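Local coordinates for geranylgeranyl pyrophosphate synthase (Corynebacterium glutamicum, PDB 3LK5) that probably condenses isopentenyl diphosphate with allylic diphosphates to build geranylgeranyl diphosphate, using magnesium ions, at the interface of chains A and B. Coordinates in Å, arbitrary orientation; residue numbers count along the deposited sequence, not the author numbering. Chains: chain A/B, Geranylgeranyl pyrophosphate synthase.

Contact 1: the interface of chains A and B. Residues chain A 103, 107, 111, 153, 156, 191; chain B 107, 149-150, 153.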
ATOM      1  N   CYS A 103      -2.682  -7.905  -1.840  1.00 24.32           N
ATOM      2  CA  CYS A 103      -2.325  -6.672  -2.573  1.00 25.18           C
ATOM      3  C   CYS A 103      -1.440  -7.008  -3.765  1.00 26.59           C
ATOM      4  O   CYS A 103      -1.656  -6.504  -4.868  1.00 27.42           O
ATOM      5  CB  CYS A 103      -1.586  -5.672  -1.675  1.00 25.58           C
ATOM      6  SG  CYS A 103      -1.158  -4.103  -2.558  1.00 27.53           S
ATOM      7  N   HIS A 107      -2.708  -6.061  -7.489  1.00 28.49           N
ATOM      8  CA  HIS A 107      -1.895  -5.125  -8.266  1.00 29.50           C
ATOM      9  C   HIS A 107      -1.152  -5.765  -9.458  1.00 31.51           C
ATOM     10  O   HIS A 107      -1.097  -5.159 -10.551  1.00 29.76           O
ATOM     11  CB  HIS A 107      -0.933  -4.362  -7.336  1.00 28.02           C
ATOM     12  CG  HIS A 107      -1.624  -3.341  -6.490  1.00 25.22           C
ATOM     13  ND1 HIS A 107      -0.946  -2.494  -5.634  1.00 26.05           N
ATOM     14  CD2 HIS A 107      -2.938  -2.998  -6.403  1.00 26.94           C
ATOM     15  CE1 HIS A 107      -1.817  -1.680  -5.055  1.00 25.83           C
ATOM     16  NE2 HIS A 107      -3.026  -1.948  -5.516  1.00 25.50           N
ATOM     17  N   ILE A 111      -1.206  -4.938 -13.526  1.00 48.06           N
ATOM     18  CA  ILE A 111       0.092  -4.816 -14.184  1.00 49.97           C
ATOM     19  C   ILE A 111       0.226  -5.774 -15.390  1.00 52.73           C
ATOM     20  O   ILE A 111       0.707  -5.379 -16.455  1.00 52.50           O
ATOM     21  CB  ILE A 111       1.232  -5.038 -13.152  1.00 49.47           C
ATOM     22  CG1 ILE A 111       1.361  -3.814 -12.225  1.00 45.63           C
ATOM     23  CG2 ILE A 111       2.540  -5.371 -13.843  1.00 45.55           C
ATOM     24  CD1 ILE A 111       2.120  -4.065 -10.929  1.00 49.08           C
ATOM     25  N   ASP A 153      -4.746  -1.494  -2.100  1.00 23.40           N
ATOM     26  CA  ASP A 153      -4.185  -0.579  -1.098  1.00 23.35           C
ATOM     27  C   ASP A 153      -4.807  -0.843   0.277  1.00 22.76           C
ATOM     28  O   ASP A 153      -4.115  -0.800   1.290  1.00 21.94           O
ATOM     29  CB  ASP A 153      -4.423   0.881  -1.483  1.00 23.52           C
ATOM     30  CG  ASP A 153      -3.641   1.323  -2.723  1.00 26.88           C
ATOM     31  OD1 ASP A 153      -2.707   0.617  -3.153  1.00 24.29           O
ATOM     32  OD2 ASP A 153      -3.939   2.448  -3.243  1.00 25.27           O
ATOM     33  N   LEU A 156      -3.135  -3.751   1.787  1.00 22.67           N
ATOM     34  CA  LEU A 156      -1.799  -3.449   2.308  1.00 23.17           C
ATOM     35  C   LEU A 156      -1.833  -2.723   3.648  1.00 21.23           C
ATOM     36  O   LEU A 156      -1.042  -3.058   4.558  1.00 20.15           O
ATOM     37  CB  LEU A 156      -0.953  -2.702   1.238  1.00 26.08           C
ATOM     38  CG  LEU A 156       0.499  -2.373   1.592  1.00 28.76           C
ATOM     39  CD1 LEU A 156       1.316  -3.659   1.943  1.00 28.49           C
ATOM     40  CD2 LEU A 156       1.131  -1.679   0.350  1.00 29.29           C
ATOM     41  N   GLN A 191       9.516  -6.830  -7.755  1.00 25.58           N
ATOM     42  CA  GLN A 191       8.520  -6.554  -8.799  1.00 27.12           C
ATOM     43  C   GLN A 191       8.882  -5.428  -9.762  1.00 26.98           C
ATOM     44  O   GLN A 191       8.605  -5.513 -10.987  1.00 26.65           O
ATOM     45  CB  GLN A 191       7.172  -6.291  -8.182  1.00 28.94           C
ATOM     46  CG  GLN A 191       6.780  -7.430  -7.313  1.00 59.34           C
ATOM     47  CD  GLN A 191       5.326  -7.751  -7.376  1.00 34.74           C
ATOM     48  OE1 GLN A 191       4.927  -8.900  -7.088  1.00 60.51           O
ATOM     49  NE2 GLN A 191       4.493  -6.755  -7.702  1.00 59.95           N
TER
ATOM     50  N   HIS B 107      -1.458   6.798  -7.199  1.00 28.49           N
ATOM     51  CA  HIS B 107      -2.582   5.917  -7.518  1.00 29.50           C
ATOM     52  C   HIS B 107      -3.822   6.644  -8.079  1.00 31.51           C
ATOM     53  O   HIS B 107      -4.456   6.141  -9.032  1.00 29.76           O
ATOM     54  CB  HIS B 107      -2.933   5.046  -6.297  1.00 28.02           C
ATOM     55  CG  HIS B 107      -1.929   3.969  -6.038  1.00 25.22           C
ATOM     56  ND1 HIS B 107      -2.080   3.029  -5.036  1.00 26.05           N
ATOM     57  CD2 HIS B 107      -0.773   3.654  -6.683  1.00 26.94           C
ATOM     58  CE1 HIS B 107      -1.056   2.188  -5.077  1.00 25.83           C
ATOM     59  NE2 HIS B 107      -0.262   2.530  -6.076  1.00 25.50           N
ATOM     60  N   ILE B 149       1.996   2.047 -10.162  1.00 28.01           N
ATOM     61  CA  ILE B 149       1.306   1.276  -9.134  1.00 28.26           C
ATOM     62  C   ILE B 149       2.329   0.855  -8.069  1.00 26.57           C
ATOM     63  O   ILE B 149       2.081   1.037  -6.862  1.00 26.72           O
ATOM     64  CB  ILE B 149       0.558   0.044  -9.716  1.00 29.66           C
ATOM     65  CG1 ILE B 149      -0.659   0.509 -10.538  1.00 32.12           C
ATOM     66  CG2 ILE B 149       0.056  -0.851  -8.602  1.00 31.57           C
ATOM     67  CD1 ILE B 149      -1.291  -0.601 -11.305  1.00 31.30           C
ATOM     68  N   LEU B 150       3.478   0.342  -8.517  1.00 25.39           N
ATOM     69  CA  LEU B 150       4.462  -0.225  -7.575  1.00 25.57           C
ATOM     70  C   LEU B 150       5.178   0.900  -6.811  1.00 26.11           C
ATOM     71  O   LEU B 150       5.502   0.739  -5.622  1.00 24.37           O
ATOM     72  CB  LEU B 150       5.471  -1.138  -8.289  1.00 25.03           C
ATOM     73  CG  LEU B 150       4.865  -2.368  -8.939  1.00 24.13           C
ATOM     74  CD1 LEU B 150       5.905  -3.046  -9.798  1.00 25.67           C
ATOM     75  CD2 LEU B 150       4.386  -3.326  -7.818  1.00 25.37           C
ATOM     76  N   ASP B 153       2.980   1.806  -4.126  1.00 23.40           N
ATOM     77  CA  ASP B 153       3.004   0.788  -3.068  1.00 23.35           C
ATOM     78  C   ASP B 153       4.260   0.940  -2.206  1.00 22.76           C
ATOM     79  O   ASP B 153       4.200   0.785  -0.989  1.00 21.94           O
ATOM     80  CB  ASP B 153       2.966  -0.624  -3.654  1.00 23.52           C
ATOM     81  CG  ASP B 153       1.640  -0.969  -4.335  1.00 26.88           C
ATOM     82  OD1 ASP B 153       0.637  -0.251  -4.145  1.00 24.29           O
ATOM     83  OD2 ASP B 153       1.591  -2.033  -5.036  1.00 25.27           O
TER
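A:His107 meets B:Asp153, and B:His107 meets A:Asp153, in a two-fold helix-to-helix interface that joins the two chains into a dimer, very likely the biological one since trans-prenyltransferases are typically homodimers. In each pair the imidazole and the carboxylate come from opposite directions and lie almost in one plane, 10° apart. Nitrogen ND1 of A:His107 donates to OD2 of B:Asp153 at 2.6 Å, on the syn lone pair, and the bond is fairly straight (162° at H). A chi1 of -73° places the imidazole beside its own backbone N, and chi2 turns ND1 toward the partner helix. The second shell fixes the ring: NE2 of B:His107 gives a nearly linear bond to the carbonyl O of B:Ile149, 2.9 Å away. With both nitrogens engaged in the ring plane, the imidazole is unlikely to flip, and the neighbouring aspartate would tend to favour a protonated histidine. Methyl CG2 of B:Ile149 rides over the face of the A:His107 ring, 3.9 Å from its centroid. The two imidazoles also approach each other near the axis, CE1 of A:His107 lying 3.9 Å from CE1 of B:His107. To one side, CD2 of B:Leu150 packs 3.4 Å from the amide NE2 of A:Gln191. Helix 87-111 carries A:His107 directly before the aspartate-rich DDXXD motif, whose A:Asp108 and A:Asp112 are magnesium-binding residues (no magnesium is modelled here), and helix 144-164 of the other subunit supplies B:Asp153.

Contact 2: the interface of chains A and B. Residues chain A 157, 160-161, 184; chain B 156-157, 160, 184.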
ATOM      1  N   VAL A 157      -2.737  -1.753   3.803  1.00 21.39           N
ATOM      2  CA  VAL A 157      -2.892  -1.087   5.100  1.00 21.25           C
ATOM      3  C   VAL A 157      -3.423  -2.056   6.169  1.00 19.95           C
ATOM      4  O   VAL A 157      -2.991  -2.007   7.318  1.00 19.06           O
ATOM      5  CB  VAL A 157      -3.691   0.298   5.073  1.00 24.43           C
ATOM      6  CG1 VAL A 157      -3.020   1.285   4.100  1.00 24.42           C
ATOM      7  CG2 VAL A 157      -5.101   0.142   4.785  1.00 26.57           C
ATOM      8  N   GLU A 160      -0.669  -4.259   7.652  1.00 19.55           N
ATOM      9  CA  GLU A 160       0.071  -3.551   8.693  1.00 19.84           C
ATOM     10  C   GLU A 160      -0.758  -3.524   9.966  1.00 20.57           C
ATOM     11  O   GLU A 160      -0.219  -3.733  11.032  1.00 20.68           O
ATOM     12  CB  GLU A 160       0.403  -2.082   8.286  1.00 21.46           C
ATOM     13  CG  GLU A 160       0.942  -2.005   6.861  1.00 28.66           C
ATOM     14  CD  GLU A 160       2.463  -2.277   6.695  1.00 27.89           C
ATOM     15  OE1 GLU A 160       3.119  -2.589   7.783  1.00 27.25           O
ATOM     16  OE2 GLU A 160       2.970  -2.120   5.471  1.00 26.40           O
ATOM     17  N   ASP A 161      -2.047  -3.164   9.860  1.00 19.70           N
ATOM     18  CA  ASP A 161      -2.915  -3.096  11.072  1.00 20.48           C
ATOM     19  C   ASP A 161      -2.969  -4.462  11.750  1.00 20.17           C
ATOM     20  O   ASP A 161      -2.990  -4.544  12.973  1.00 19.50           O
ATOM     21  CB  ASP A 161      -4.348  -2.733  10.679  1.00 20.37           C
ATOM     22  CG  ASP A 161      -4.487  -1.261  10.237  1.00 26.12           C
ATOM     23  OD1 ASP A 161      -3.617  -0.414  10.545  1.00 21.23           O
ATOM     24  OD2 ASP A 161      -5.464  -0.965   9.547  1.00 22.34           O
ATOM     25  N   ARG A 184       9.005  -6.192   2.808  1.00 22.63           N
ATOM     26  CA  ARG A 184       8.106  -5.333   1.995  1.00 21.11           C
ATOM     27  C   ARG A 184       8.908  -4.517   0.985  1.00 22.41           C
ATOM     28  O   ARG A 184       8.478  -4.334  -0.151  1.00 23.68           O
ATOM     29  CB  ARG A 184       7.210  -4.441   2.912  1.00 20.83           C
ATOM     30  CG  ARG A 184       6.086  -5.333   3.518  1.00 21.36           C
ATOM     31  CD  ARG A 184       5.806  -5.006   5.009  1.00 21.16           C
ATOM     32  NE  ARG A 184       5.434  -3.589   5.225  1.00 22.51           N
ATOM     33  CZ  ARG A 184       6.250  -2.630   5.675  1.00 20.79           C
ATOM     34  NH1 ARG A 184       7.549  -2.863   5.929  1.00 21.77           N
ATOM     35  NH2 ARG A 184       5.736  -1.405   5.907  1.00 22.17           N
TER
ATOM     36  N   LEU B 156       3.704   3.650   0.218  1.00 22.67           N
ATOM     37  CA  LEU B 156       2.831   3.267   1.331  1.00 23.17           C
ATOM     38  C   LEU B 156       3.543   2.421   2.382  1.00 21.23           C
ATOM     39  O   LEU B 156       3.355   2.649   3.597  1.00 20.15           O
ATOM     40  CB  LEU B 156       1.531   2.600   0.800  1.00 26.08           C
ATOM     41  CG  LEU B 156       0.471   2.201   1.829  1.00 28.76           C
ATOM     42  CD1 LEU B 156      -0.006   3.427   2.674  1.00 28.49           C
ATOM     43  CD2 LEU B 156      -0.735   1.609   1.044  1.00 29.29           C
ATOM     44  N   VAL B 157       4.369   1.464   1.949  1.00 21.39           N
ATOM     45  CA  VAL B 157       5.162   0.686   2.905  1.00 21.25           C
ATOM     46  C   VAL B 157       6.199   1.565   3.622  1.00 19.95           C
ATOM     47  O   VAL B 157       6.432   1.398   4.816  1.00 19.06           O
ATOM     48  CB  VAL B 157       5.792  -0.670   2.335  1.00 24.43           C
ATOM     49  CG1 VAL B 157       4.685  -1.580   1.772  1.00 24.42           C
ATOM     50  CG2 VAL B 157       6.846  -0.450   1.367  1.00 26.57           C
ATOM     51  N   GLU B 160       4.689   3.549   6.524  1.00 19.55           N
ATOM     52  CA  GLU B 160       4.586   2.728   7.728  1.00 19.84           C
ATOM     53  C   GLU B 160       5.958   2.605   8.368  1.00 20.57           C
ATOM     54  O   GLU B 160       6.062   2.700   9.573  1.00 20.68           O
ATOM     55  CB  GLU B 160       4.051   1.294   7.421  1.00 21.46           C
ATOM     56  CG  GLU B 160       2.844   1.336   6.489  1.00 28.66           C
ATOM     57  CD  GLU B 160       1.469   1.582   7.170  1.00 27.89           C
ATOM     58  OE1 GLU B 160       1.488   1.774   8.464  1.00 27.25           O
ATOM     59  OE2 GLU B 160       0.392   1.525   6.385  1.00 26.40           O
ATOM     60  N   ARG B 184      -6.034   5.667   7.667  1.00 22.63           N
ATOM     61  CA  ARG B 184      -5.717   4.911   6.429  1.00 21.11           C
ATOM     62  C   ARG B 184      -6.950   4.171   5.918  1.00 22.41           C
ATOM     63  O   ARG B 184      -7.183   4.105   4.714  1.00 23.68           O
ATOM     64  CB  ARG B 184      -4.497   3.961   6.654  1.00 20.83           C
ATOM     65  CG  ARG B 184      -3.199   4.822   6.661  1.00 21.36           C
ATOM     66  CD  ARG B 184      -2.189   4.366   7.747  1.00 21.16           C
ATOM     67  NE  ARG B 184      -1.796   2.946   7.603  1.00 22.51           N
ATOM     68  CZ  ARG B 184      -2.280   1.928   8.323  1.00 20.79           C
ATOM     69  NH1 ARG B 184      -3.248   2.102   9.240  1.00 21.77           N
ATOM     70  NH2 ARG B 184      -1.753   0.701   8.137  1.00 22.17           N
TER
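Helical backbone angles put the adjacent A:Glu160 and A:Asp161 about one turn after A:Val157 on helix 144-164, all turned toward B:Arg184 and B:Glu160 across the two-fold axis. The helix is part of the all-helical fold of the polyprenyl synthase family. B:Arg184 joins the chains through its guanidinium. End-on, NH1 and NH2 both point at one oxygen of A:Asp161: NH1 reaches OD1 at 2.9 Å on the syn lone pair, whereas NH2 comes to the same OD1 from well above the carboxylate plane, at 3.2 Å. The side-on edge serves its own chain, NE and NH2 of B:Arg184 both donating to OE2 of B:Glu160, with NE 2.9 Å from that oxygen. Bends at chi2 and chi3 (58° at chi3) curl the arginine so that its guanidinium lies over A:Val157, whose CB sits beneath one face near the rim. The backbone O of A:Val157 is close to NH2 as well, but the N-H points elsewhere and no bond forms. At the axis A:Glu160 and B:Glu160 stack their carboxylates with the planes 21° apart, CG of A:Glu160 lying 3.6 Å from CD of B:Glu160. Their OE2 atoms, one on A:Glu160 and one on B:Glu160, stay 4.6 Å apart, and the arginine of each chain probably offsets the like charges. Beside them, CG1 of A:Val157 touches CD2 of B:Leu156 at 3.8 Å, the two side chains crossing at about a right angle.

Contact 3: the interface of chains A and B. Residues chain A 146-147, 149-150; chain B 111, 195.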
ATOM      1  N   SER A 146      -9.749   0.810 -11.245  1.00 36.60           N
ATOM      2  CA  SER A 146      -9.754   1.734 -10.109  1.00 35.32           C
ATOM      3  C   SER A 146     -10.079   1.044  -8.796  1.00 33.37           C
ATOM      4  O   SER A 146      -9.419   1.282  -7.781  1.00 32.45           O
ATOM      5  CB  SER A 146     -10.740   2.884 -10.340  1.00 35.96           C
ATOM      6  OG  SER A 146     -10.396   3.583 -11.518  1.00 40.53           O
ATOM      7  N   VAL A 147     -11.123   0.224  -8.798  1.00 32.24           N
ATOM      8  CA  VAL A 147     -11.509  -0.495  -7.577  1.00 31.75           C
ATOM      9  C   VAL A 147     -10.392  -1.421  -7.181  1.00 30.92           C
ATOM     10  O   VAL A 147     -10.118  -1.557  -5.990  1.00 30.80           O
ATOM     11  CB  VAL A 147     -12.853  -1.265  -7.723  1.00 32.45           C
ATOM     12  CG1 VAL A 147     -13.144  -2.127  -6.490  1.00 40.43           C
ATOM     13  CG2 VAL A 147     -14.001  -0.274  -7.965  1.00 40.74           C
ATOM     14  N   ILE A 149      -7.075  -1.149  -7.749  1.00 28.01           N
ATOM     15  CA  ILE A 149      -5.930  -0.459  -7.169  1.00 28.26           C
ATOM     16  C   ILE A 149      -6.232  -0.165  -5.693  1.00 26.57           C
ATOM     17  O   ILE A 149      -5.393  -0.452  -4.817  1.00 26.72           O
ATOM     18  CB  ILE A 149      -5.565   0.841  -7.940  1.00 29.66           C
ATOM     19  CG1 ILE A 149      -4.972   0.487  -9.316  1.00 32.12           C
ATOM     20  CG2 ILE A 149      -4.530   1.642  -7.176  1.00 31.57           C
ATOM     21  CD1 ILE A 149      -4.806   1.679 -10.194  1.00 31.30           C
ATOM     22  N   LEU A 150      -7.431   0.357  -5.422  1.00 25.39           N
ATOM     23  CA  LEU A 150      -7.761   0.809  -4.057  1.00 25.57           C
ATOM     24  C   LEU A 150      -8.000  -0.402  -3.139  1.00 26.11           C
ATOM     25  O   LEU A 150      -7.649  -0.360  -1.948  1.00 24.37           O
ATOM     26  CB  LEU A 150      -8.970   1.756  -4.049  1.00 25.03           C
ATOM     27  CG  LEU A 150      -8.762   3.057  -4.802  1.00 24.13           C
ATOM     28  CD1 LEU A 150     -10.080   3.784  -4.923  1.00 25.67           C
ATOM     29  CD2 LEU A 150      -7.742   3.919  -4.016  1.00 25.37           C
TER
ATOM     30  N   ILE B 111      -5.928   6.200 -11.629  1.00 48.06           N
ATOM     31  CA  ILE B 111      -7.380   6.105 -11.517  1.00 49.97           C
ATOM     32  C   ILE B 111      -8.101   7.167 -12.380  1.00 52.73           C
ATOM     33  O   ILE B 111      -9.080   6.859 -13.066  1.00 52.50           O
ATOM     34  CB  ILE B 111      -7.805   6.200 -10.025  1.00 49.47           C
ATOM     35  CG1 ILE B 111      -7.462   4.892  -9.286  1.00 45.63           C
ATOM     36  CG2 ILE B 111      -9.272   6.561  -9.895  1.00 45.55           C
ATOM     37  CD1 ILE B 111      -7.422   5.002  -7.768  1.00 49.08           C
ATOM     38  N   ILE B 195     -14.887   6.971  -6.355  1.00 34.18           N
ATOM     39  CA  ILE B 195     -14.814   6.179  -7.588  1.00 34.59           C
ATOM     40  C   ILE B 195     -16.193   5.711  -8.027  1.00 33.27           C
ATOM     41  O   ILE B 195     -16.523   5.732  -9.230  1.00 32.57           O
ATOM     42  CB  ILE B 195     -13.887   4.914  -7.411  1.00 35.77           C
ATOM     43  CG1 ILE B 195     -12.436   5.329  -7.297  1.00 54.78           C
ATOM     44  CG2 ILE B 195     -14.035   3.920  -8.574  1.00 54.96           C
ATOM     45  CD1 ILE B 195     -12.056   6.384  -8.244  1.00 37.13           C
TER
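B:Ile111 and B:Ile195 reach over the start of helix 144-164 of chain A from two helices of chain B, and each touches both A:Ser146 and A:Leu150, which stand one turn apart on that helix. B:Ile111 meets A:Leu150 at about a right angle. Its ethyl branch is nearly extended (chi2 162°), which carries CD1 out to the fork of the leucine, 3.8 Å from CG of A:Leu150 and 3.9 Å from CD2 of the same residue. B:Ile195 runs aslant to the leucine from the other flank and uses the middle of its ethyl branch: CG1 lies 3.7 Å from CD1 of A:Leu150. The leucine fork straddles the two isoleucines, CD1 toward B:Ile195 and CD2 toward B:Ile111. One turn earlier the methyl branches take over. With chi1 at -70°, CG1 of B:Ile195 stands beside the backbone N and CG2 is left pointing at the serine, 3.9 Å from CB of A:Ser146. A:Val147 and A:Ile149 border the patch at longer range. B:Ile111 lies within the aspartate-rich DDXXD motif and B:Ile195 directly follows B:Asp194, a magnesium-binding residue although no magnesium is modelled here, so packing by helix 144-164 of chain A probably helps to steady both metal-binding segments of chain B. The hydroxyl OG of A:Ser146 rests 3.6 Å from the methyl CG2 of B:Ile111.

Contact 4: the interface of chains A and B. Residues chain A 177, 181, 184-185; chain B 157-158, 161, 165.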
ATOM      1  N   ARG A 177      10.895  -5.812  13.274  1.00 22.74           N
ATOM      2  CA  ARG A 177      11.202  -4.737  12.300  1.00 22.32           C
ATOM      3  C   ARG A 177      12.097  -5.202  11.141  1.00 21.40           C
ATOM      4  O   ARG A 177      11.763  -4.988   9.969  1.00 21.42           O
ATOM      5  CB  ARG A 177      11.828  -3.509  12.991  1.00 21.52           C
ATOM      6  CG  ARG A 177      10.899  -2.686  13.931  1.00 23.88           C
ATOM      7  CD  ARG A 177       9.654  -2.225  13.185  1.00 24.14           C
ATOM      8  NE  ARG A 177       9.975  -1.488  11.940  1.00 24.36           N
ATOM      9  CZ  ARG A 177       9.161  -1.478  10.889  1.00 23.11           C
ATOM     10  NH1 ARG A 177       8.022  -2.195  10.933  1.00 24.43           N
ATOM     11  NH2 ARG A 177       9.502  -0.793   9.788  1.00 24.13           N
ATOM     12  N   ARG A 181      10.419  -4.937   7.669  1.00 19.94           N
ATOM     13  CA  ARG A 181      10.949  -3.842   6.816  1.00 20.54           C
ATOM     14  C   ARG A 181      11.618  -4.466   5.556  1.00 22.19           C
ATOM     15  O   ARG A 181      11.327  -4.051   4.424  1.00 22.58           O
ATOM     16  CB  ARG A 181      11.973  -3.003   7.594  1.00 21.80           C
ATOM     17  CG  ARG A 181      12.569  -1.790   6.802  1.00 25.76           C
ATOM     18  CD  ARG A 181      13.924  -1.310   7.480  1.00 24.50           C
ATOM     19  NE  ARG A 181      13.687  -1.114   8.909  1.00 28.64           N
ATOM     20  CZ  ARG A 181      14.332  -1.782   9.861  1.00 26.87           C
ATOM     21  NH1 ARG A 181      15.323  -2.642   9.565  1.00 27.65           N
ATOM     22  NH2 ARG A 181      14.012  -1.550  11.095  1.00 28.95           N
ATOM     23  N   ARG A 184       9.005  -6.192   2.808  1.00 22.63           N
ATOM     24  CA  ARG A 184       8.106  -5.333   1.995  1.00 21.11           C
ATOM     25  C   ARG A 184       8.908  -4.517   0.985  1.00 22.41           C
ATOM     26  O   ARG A 184       8.478  -4.334  -0.151  1.00 23.68           O
ATOM     27  CB  ARG A 184       7.210  -4.441   2.912  1.00 20.83           C
ATOM     28  CG  ARG A 184       6.086  -5.333   3.518  1.00 21.36           C
ATOM     29  CD  ARG A 184       5.806  -5.006   5.009  1.00 21.16           C
ATOM     30  NE  ARG A 184       5.434  -3.589   5.225  1.00 22.51           N
ATOM     31  CZ  ARG A 184       6.250  -2.630   5.675  1.00 20.79           C
ATOM     32  NH1 ARG A 184       7.549  -2.863   5.929  1.00 21.77           N
ATOM     33  NH2 ARG A 184       5.736  -1.405   5.907  1.00 22.17           N
ATOM     34  N   THR A 185      10.087  -4.054   1.362  1.00 21.84           N
ATOM     35  CA  THR A 185      10.906  -3.330   0.373  1.00 21.57           C
ATOM     36  C   THR A 185      11.390  -4.321  -0.702  1.00 22.38           C
ATOM     37  O   THR A 185      11.415  -4.000  -1.903  1.00 23.58           O
ATOM     38  CB  THR A 185      12.046  -2.588   1.057  1.00 21.78           C
ATOM     39  OG1 THR A 185      11.466  -1.472   1.767  1.00 23.66           O
ATOM     40  CG2 THR A 185      13.061  -2.031   0.002  1.00 24.25           C
TER
ATOM     41  N   VAL B 157       4.369   1.464   1.949  1.00 21.39           N
ATOM     42  CA  VAL B 157       5.162   0.686   2.905  1.00 21.25           C
ATOM     43  C   VAL B 157       6.199   1.565   3.622  1.00 19.95           C
ATOM     44  O   VAL B 157       6.432   1.398   4.816  1.00 19.06           O
ATOM     45  CB  VAL B 157       5.792  -0.670   2.335  1.00 24.43           C
ATOM     46  CG1 VAL B 157       4.685  -1.580   1.772  1.00 24.42           C
ATOM     47  CG2 VAL B 157       6.846  -0.450   1.367  1.00 26.57           C
ATOM     48  N   TRP B 158       6.733   2.543   2.923  1.00 17.31           N
ATOM     49  CA  TRP B 158       7.710   3.429   3.579  1.00 18.13           C
ATOM     50  C   TRP B 158       7.051   4.420   4.559  1.00 19.87           C
ATOM     51  O   TRP B 158       7.700   4.847   5.510  1.00 19.55           O
ATOM     52  CB  TRP B 158       8.529   4.181   2.518  1.00 19.61           C
ATOM     53  CG  TRP B 158       9.580   3.255   1.925  1.00 21.37           C
ATOM     54  CD1 TRP B 158       9.904   1.979   2.343  1.00 21.64           C
ATOM     55  CD2 TRP B 158      10.468   3.569   0.852  1.00 20.99           C
ATOM     56  NE1 TRP B 158      10.928   1.457   1.528  1.00 21.28           N
ATOM     57  CE2 TRP B 158      11.291   2.438   0.633  1.00 23.62           C
ATOM     58  CE3 TRP B 158      10.623   4.704   0.025  1.00 23.27           C
ATOM     59  CZ2 TRP B 158      12.267   2.412  -0.369  1.00 22.91           C
ATOM     60  CZ3 TRP B 158      11.586   4.675  -0.985  1.00 22.70           C
ATOM     61  CH2 TRP B 158      12.399   3.539  -1.165  1.00 24.40           C
ATOM     62  N   ASP B 161       6.991   2.290   7.570  1.00 19.70           N
ATOM     63  CA  ASP B 161       8.363   2.133   8.136  1.00 20.48           C
ATOM     64  C   ASP B 161       8.799   3.431   8.809  1.00 20.17           C
ATOM     65  O   ASP B 161       9.460   3.400   9.841  1.00 19.50           O
ATOM     66  CB  ASP B 161       9.367   1.846   7.019  1.00 20.37           C
ATOM     67  CG  ASP B 161       9.215   0.425   6.436  1.00 26.12           C
ATOM     68  OD1 ASP B 161       8.613  -0.470   7.074  1.00 21.23           O
ATOM     69  OD2 ASP B 161       9.678   0.220   5.312  1.00 22.34           O
ATOM     70  N   ASP B 165       9.808   3.111  12.543  1.00 21.88           N
ATOM     71  CA  ASP B 165      11.270   3.247  12.753  1.00 22.30           C
ATOM     72  C   ASP B 165      11.710   4.631  13.200  1.00 22.81           C
ATOM     73  O   ASP B 165      12.925   4.926  13.258  1.00 22.77           O
ATOM     74  CB  ASP B 165      12.070   2.843  11.503  1.00 23.58           C
ATOM     75  CG  ASP B 165      11.994   1.328  11.222  1.00 24.94           C
ATOM     76  OD1 ASP B 165      11.907   0.494  12.152  1.00 22.71           O
ATOM     77  OD2 ASP B 165      11.969   0.973  10.033  1.00 26.38           O
TER
HETATM   78  O   HOH W   1       9.789  -1.952   3.686  1.00 23.29           O
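Oxygen OD1 of B:Asp165 is gripped from opposite faces of its carboxylate, by NE of A:Arg177 at 2.8 Å and by NH2 of A:Arg181 at 3.1 Å. The other oxygen, OD2, is held in the same manner, NE of A:Arg181 lying 2.9 Å away on one face and NH2 of A:Arg177 on the other. Two side-on guanidinium forks thus sandwich one carboxylate, their planes turned 50 to 60° from it, and the four bonds should fix its rotation and favour its charged form. The arginines, one helical turn apart, arrive differently: A:Arg177 folds back with bends at chi2 and chi3, while A:Arg181 sets off extended (chi1 -178°) with a bend at chi3. A:Arg177 also bridges to the next acid, its NH2 donating to OD1 of B:Asp161 at 2.9 Å from above the carboxylate plane, where A:Arg184 shares the same oxygen. OD2 of B:Asp161 turns to a water, 2.7 Å away, which also meets the backbone O of A:Arg181 and OG1 of A:Thr185. That hydroxyl accepts from the indole NE1 of B:Trp158 at 3.0 Å, in the ring plane, so its own hydrogen probably goes to the water. These charged and water-mediated links tie the first half of helix 170-199 to the C-terminal end of the partner's helix 144-164 and the loop residue B:Asp165 just past it, pinning this flank of the dimer.

Helix 144-164 runs through every contact, its start in contact 3, its middle in contacts 1 and 2, and its end in contact 4. Contact 1 lies between its neighbours, its C-alpha centre about 11 Å from that of contact 3 and 12 Å from that of contact 2. The C-alpha centres of contacts 2 and 4, which share A:Arg184 and B:Val157, are about 8 Å apart, those of contacts 3 and 4 about 24 Å. The interface passes from apolar packing near the metal-binding motifs to salt bridges at the other end, and the two-fold repeats each stretch, which may couple both active sites to one dimer core.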